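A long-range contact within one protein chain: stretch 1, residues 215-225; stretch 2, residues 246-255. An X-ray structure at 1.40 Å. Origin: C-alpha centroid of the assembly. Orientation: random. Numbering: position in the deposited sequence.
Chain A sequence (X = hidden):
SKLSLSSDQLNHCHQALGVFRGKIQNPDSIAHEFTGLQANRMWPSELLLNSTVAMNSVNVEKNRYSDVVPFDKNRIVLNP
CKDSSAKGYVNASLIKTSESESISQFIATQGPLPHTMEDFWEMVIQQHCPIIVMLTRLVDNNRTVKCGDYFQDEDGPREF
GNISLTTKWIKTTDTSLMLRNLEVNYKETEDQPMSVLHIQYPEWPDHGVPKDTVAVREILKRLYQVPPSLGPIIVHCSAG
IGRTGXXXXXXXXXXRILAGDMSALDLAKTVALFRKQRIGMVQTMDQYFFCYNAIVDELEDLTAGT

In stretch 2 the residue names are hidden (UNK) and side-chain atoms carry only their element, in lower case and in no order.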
# COMPACT_ATOMS: atom_id res chain seq x y z
N ALA A 215 0.03 -4.08 15.19
CA ALA A 215 -0.34 -4.93 14.03
C ALA A 215 0.28 -4.34 12.75
O ALA A 215 0.87 -5.07 11.94
CB ALA A 215 -1.84 -5.00 13.91
N VAL A 216 0.22 -3.02 12.61
CA VAL A 216 0.78 -2.42 11.37
C VAL A 216 2.30 -2.65 11.32
O VAL A 216 2.83 -3.01 10.25
CB VAL A 216 0.41 -0.94 11.32
CG1 VAL A 216 1.17 -0.27 10.18
CG2 VAL A 216 -1.07 -0.76 11.08
N ARG A 217 2.99 -2.53 12.45
CA ARG A 217 4.44 -2.80 12.46
C ARG A 217 4.72 -4.29 12.21
O ARG A 217 5.76 -4.59 11.62
CB ARG A 217 5.07 -2.26 13.74
CG ARG A 217 5.14 -0.74 13.74
CD ARG A 217 5.87 -0.17 14.93
NE ARG A 217 5.35 -0.63 16.20
CZ ARG A 217 5.92 -1.52 17.00
NH1 ARG A 217 7.06 -2.10 16.65
NH2 ARG A 217 5.35 -1.82 18.14
N GLU A 218 3.84 -5.20 12.65
CA GLU A 218 4.08 -6.62 12.32
C GLU A 218 4.04 -6.83 10.81
O GLU A 218 4.82 -7.65 10.30
CB GLU A 218 3.08 -7.49 13.07
CG GLU A 218 3.37 -8.96 12.84
CD GLU A 218 2.50 -9.92 13.63
OE1 GLU A 218 2.15 -9.62 14.78
OE2 GLU A 218 2.08 -10.87 13.01
N ILE A 219 3.15 -6.14 10.10
CA ILE A 219 3.15 -6.26 8.61
C ILE A 219 4.54 -5.88 8.09
O ILE A 219 5.12 -6.64 7.31
CB ILE A 219 2.06 -5.37 7.98
CG1 ILE A 219 0.66 -5.72 8.48
CG2 ILE A 219 2.16 -5.41 6.45
CD1 ILE A 219 -0.41 -4.77 8.03
N LEU A 220 5.08 -4.76 8.55
CA LEU A 220 6.41 -4.33 8.06
C LEU A 220 7.47 -5.36 8.45
O LEU A 220 8.34 -5.71 7.62
CB LEU A 220 6.74 -2.95 8.63
CG LEU A 220 8.16 -2.45 8.37
CD1 LEU A 220 8.44 -2.40 6.87
CD2 LEU A 220 8.36 -1.07 9.00
N LYS A 221 7.39 -5.89 9.68
CA LYS A 221 8.40 -6.87 10.14
C LYS A 221 8.35 -8.12 9.25
O LYS A 221 9.44 -8.66 8.92
CB LYS A 221 8.14 -7.22 11.59
CG LYS A 221 8.44 -6.10 12.56
CD LYS A 221 8.09 -6.46 14.00
CE LYS A 221 8.20 -5.29 14.95
NZ LYS A 221 9.60 -4.80 15.06
N ARG A 222 7.16 -8.56 8.85
CA ARG A 222 7.05 -9.76 7.98
C ARG A 222 7.59 -9.46 6.57
O ARG A 222 8.03 -10.38 5.89
CB ARG A 222 5.60 -10.24 7.93
CG ARG A 222 5.14 -10.83 9.25
CD ARG A 222 3.69 -11.27 9.21
NE ARG A 222 3.33 -11.89 10.49
CZ ARG A 222 3.66 -13.11 10.86
NH1 ARG A 222 3.29 -13.56 12.05
NH2 ARG A 222 4.35 -13.88 10.03
N LEU A 223 7.58 -8.19 6.17
CA LEU A 223 7.99 -7.83 4.79
C LEU A 223 9.45 -7.39 4.73
O LEU A 223 9.95 -7.23 3.59
CB LEU A 223 7.06 -6.75 4.25
CG LEU A 223 5.58 -7.14 4.13
CD1 LEU A 223 4.80 -6.03 3.43
CD2 LEU A 223 5.39 -8.48 3.40
N TYR A 224 10.13 -7.22 5.86
CA TYR A 224 11.58 -6.86 5.82
C TYR A 224 12.34 -7.87 4.95
O TYR A 224 13.30 -7.45 4.25
CB TYR A 224 12.18 -6.88 7.22
CG TYR A 224 11.92 -5.67 8.09
CD1 TYR A 224 11.87 -4.39 7.59
CD2 TYR A 224 11.78 -5.82 9.47
CE1 TYR A 224 11.66 -3.29 8.41
CE2 TYR A 224 11.57 -4.74 10.31
CZ TYR A 224 11.51 -3.46 9.78
OH TYR A 224 11.31 -2.40 10.61
N GLN A 225 11.91 -9.13 4.96
CA GLN A 225 12.64 -10.27 4.35
C GLN A 225 12.40 -10.33 2.84
O GLN A 225 13.13 -11.05 2.15
CB GLN A 225 12.19 -11.60 4.98
CG GLN A 225 12.03 -11.53 6.49
CD GLN A 225 13.34 -11.35 7.20
OE1 GLN A 225 14.39 -11.79 6.74
NE2 GLN A 225 13.29 -10.71 8.36
N UNK A 246 -0.73 5.80 4.43
CA UNK A 246 -0.13 5.75 5.78
C UNK A 246 0.79 4.52 5.85
O UNK A 246 1.90 4.66 6.31
c UNK A 246 -1.24 5.76 6.83
o UNK A 246 -2.10 6.89 6.65
c UNK A 246 -0.71 5.76 8.24
N UNK A 247 0.29 3.33 5.49
CA UNK A 247 1.15 2.12 5.54
C UNK A 247 2.40 2.34 4.67
O UNK A 247 3.53 2.09 5.11
o UNK A 247 4.53 -2.94 5.36
c UNK A 247 2.79 -1.77 6.47
c UNK A 247 1.42 -0.28 5.18
c UNK A 247 0.42 0.83 5.12
c UNK A 247 1.75 -0.87 6.40
c UNK A 247 2.10 -0.68 4.05
c UNK A 247 3.14 -1.59 4.11
c UNK A 247 3.46 -2.14 5.33
N UNK A 248 2.20 2.78 3.44
CA UNK A 248 3.36 2.99 2.51
C UNK A 248 4.37 3.96 3.15
O UNK A 248 5.56 3.74 3.03
c UNK A 248 2.89 3.51 1.17
s UNK A 248 1.98 2.28 0.20
N UNK A 249 3.90 5.02 3.81
CA UNK A 249 4.81 6.02 4.41
C UNK A 249 5.66 5.37 5.49
O UNK A 249 6.87 5.65 5.61
c UNK A 249 4.06 7.21 4.91
N UNK A 250 5.05 4.52 6.32
CA UNK A 250 5.82 3.87 7.42
C UNK A 250 6.86 2.92 6.80
O UNK A 250 8.06 2.98 7.17
c UNK A 250 2.62 3.46 9.62
c UNK A 250 3.88 4.13 9.03
c UNK A 250 5.63 2.29 9.38
c UNK A 250 4.85 3.15 8.37
N UNK A 251 6.42 2.07 5.90
CA UNK A 251 7.30 1.06 5.26
C UNK A 251 8.45 1.75 4.52
O UNK A 251 9.62 1.40 4.70
c UNK A 251 8.20 -0.98 2.89
n UNK A 251 6.57 -2.19 3.68
c UNK A 251 6.42 0.20 4.37
n UNK A 251 8.33 -2.28 2.45
c UNK A 251 7.31 -2.98 2.93
c UNK A 251 7.10 -0.92 3.66
N UNK A 252 8.09 2.75 3.73
CA UNK A 252 9.10 3.44 2.90
C UNK A 252 10.08 4.21 3.77
O UNK A 252 11.31 4.21 3.49
o UNK A 252 9.36 6.35 1.09
n UNK A 252 9.84 4.38 0.09
c UNK A 252 9.24 5.12 0.99
c UNK A 252 8.34 4.38 1.97
N UNK A 253 9.60 4.87 4.83
CA UNK A 253 10.48 5.68 5.68
C UNK A 253 11.52 4.77 6.33
O UNK A 253 12.71 5.10 6.38
c UNK A 253 9.68 6.48 6.70
c UNK A 253 10.59 7.20 7.67
o UNK A 253 8.84 7.40 5.99
N UNK A 254 11.05 3.69 6.97
CA UNK A 254 11.99 2.77 7.66
C UNK A 254 13.02 2.22 6.67
O UNK A 254 14.22 2.25 6.99
c UNK A 254 10.38 2.30 9.53
c UNK A 254 11.16 2.84 10.68
c UNK A 254 12.14 0.57 8.87
c UNK A 254 11.21 1.68 8.40
N UNK A 255 12.58 1.75 5.50
CA UNK A 255 13.54 1.19 4.52
C UNK A 255 14.56 2.24 4.12
O UNK A 255 15.74 1.90 3.94
o UNK A 255 11.12 -0.64 1.42
c UNK A 255 12.81 0.65 3.31
c UNK A 255 12.12 -0.65 3.58
c UNK A 255 11.58 -1.32 2.35
n UNK A 255 11.63 -2.65 2.33
O HOH W 1 13.46 -4.08 4.38

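Position 246 carries three side-chain atoms, a carbon bearing one oxygen and one carbon, and touches nothing on stretch 1. This is Thr-246, whose small side chain fits a buried site because its hydroxyl is satisfied elsewhere in the structure.

At 247 a single carbon leads to a ring of six carbons bearing an oxygen. The CA-to-CB bond points sideways, but the ring enters a hollow lined by Val-216, Ile-219, Leu-220 and Leu-223. This is Tyr-247: Val-216 CG1 meets the ring edge 3.9 Å from Tyr-247 CD1, and Ile-219 CG2 lies 3.7 Å from Tyr-247 CZ. The long side chain brings the hydroxyl in among Ile-219, Leu-220 and Leu-223.

Position 248, one carbon and then a sulfur, is out of reach of stretch 1: Cys-248, small and weakly polar, as suits burial. Position 249, a lone carbon, is also remote: Ala-249, compact enough for a buried site.

Position 250 has four carbons, forked at the first with one arm two carbons long. Its CA-to-CB bond points toward stretch 1, and the carbons meet Val-216 and Leu-220. This is Ile-250; its CD1 packs 4.0 Å from Val-216 CG1, an apolar match that needs no polar partner.

At 251 one carbon precedes a five-membered ring of three carbons and two nitrogens, with Leu-220 over one face and Leu-223 at the edge. This is His-251. Leu-220 CD1 makes a CH-pi contact, and polarity joins packing: His-251 ND1 and Tyr-247 OH are hydrogen-bonded at 2.7 Å, while NE2 is satisfied elsewhere.

Position 252 shows two carbons, the second carrying an oxygen and a nitrogen; its CA-to-CB bond points away and it touches nothing on stretch 1. It is Asn-252, its amide satisfied outside the contact. Position 253 repeats the pattern of 246, again without contact: Thr-253, whose OG1 donates to Ala-249 O at 2.7 Å.

Position 254 is another forked four-carbon chain, its CA-to-CB bond toward stretch 1, touching Leu-220 and the edge of the Tyr-224 ring. It is Ile-254, whose branched apolar chain suits both: CG1 lies 4.0 Å from Leu-220 CD2.

At 255 three carbons end in an oxygen and a nitrogen, without direct contact: Gln-255. Its amide suits a water-mediated link: NE2 donates to a water, which donates weakly to Tyr-224 O.

The helices cross at -49° with no direct hydrogen bond between them. Interlocking holds them: Leu-220 fits among Tyr-247, Ile-250, His-251 and Ile-254, while Tyr-247 fills the reciprocal hollow, and the tyrosine–histidine bond lets two polar groups share a largely apolar interface.

Stretch 2 246-255: TYCAIHNTIQ
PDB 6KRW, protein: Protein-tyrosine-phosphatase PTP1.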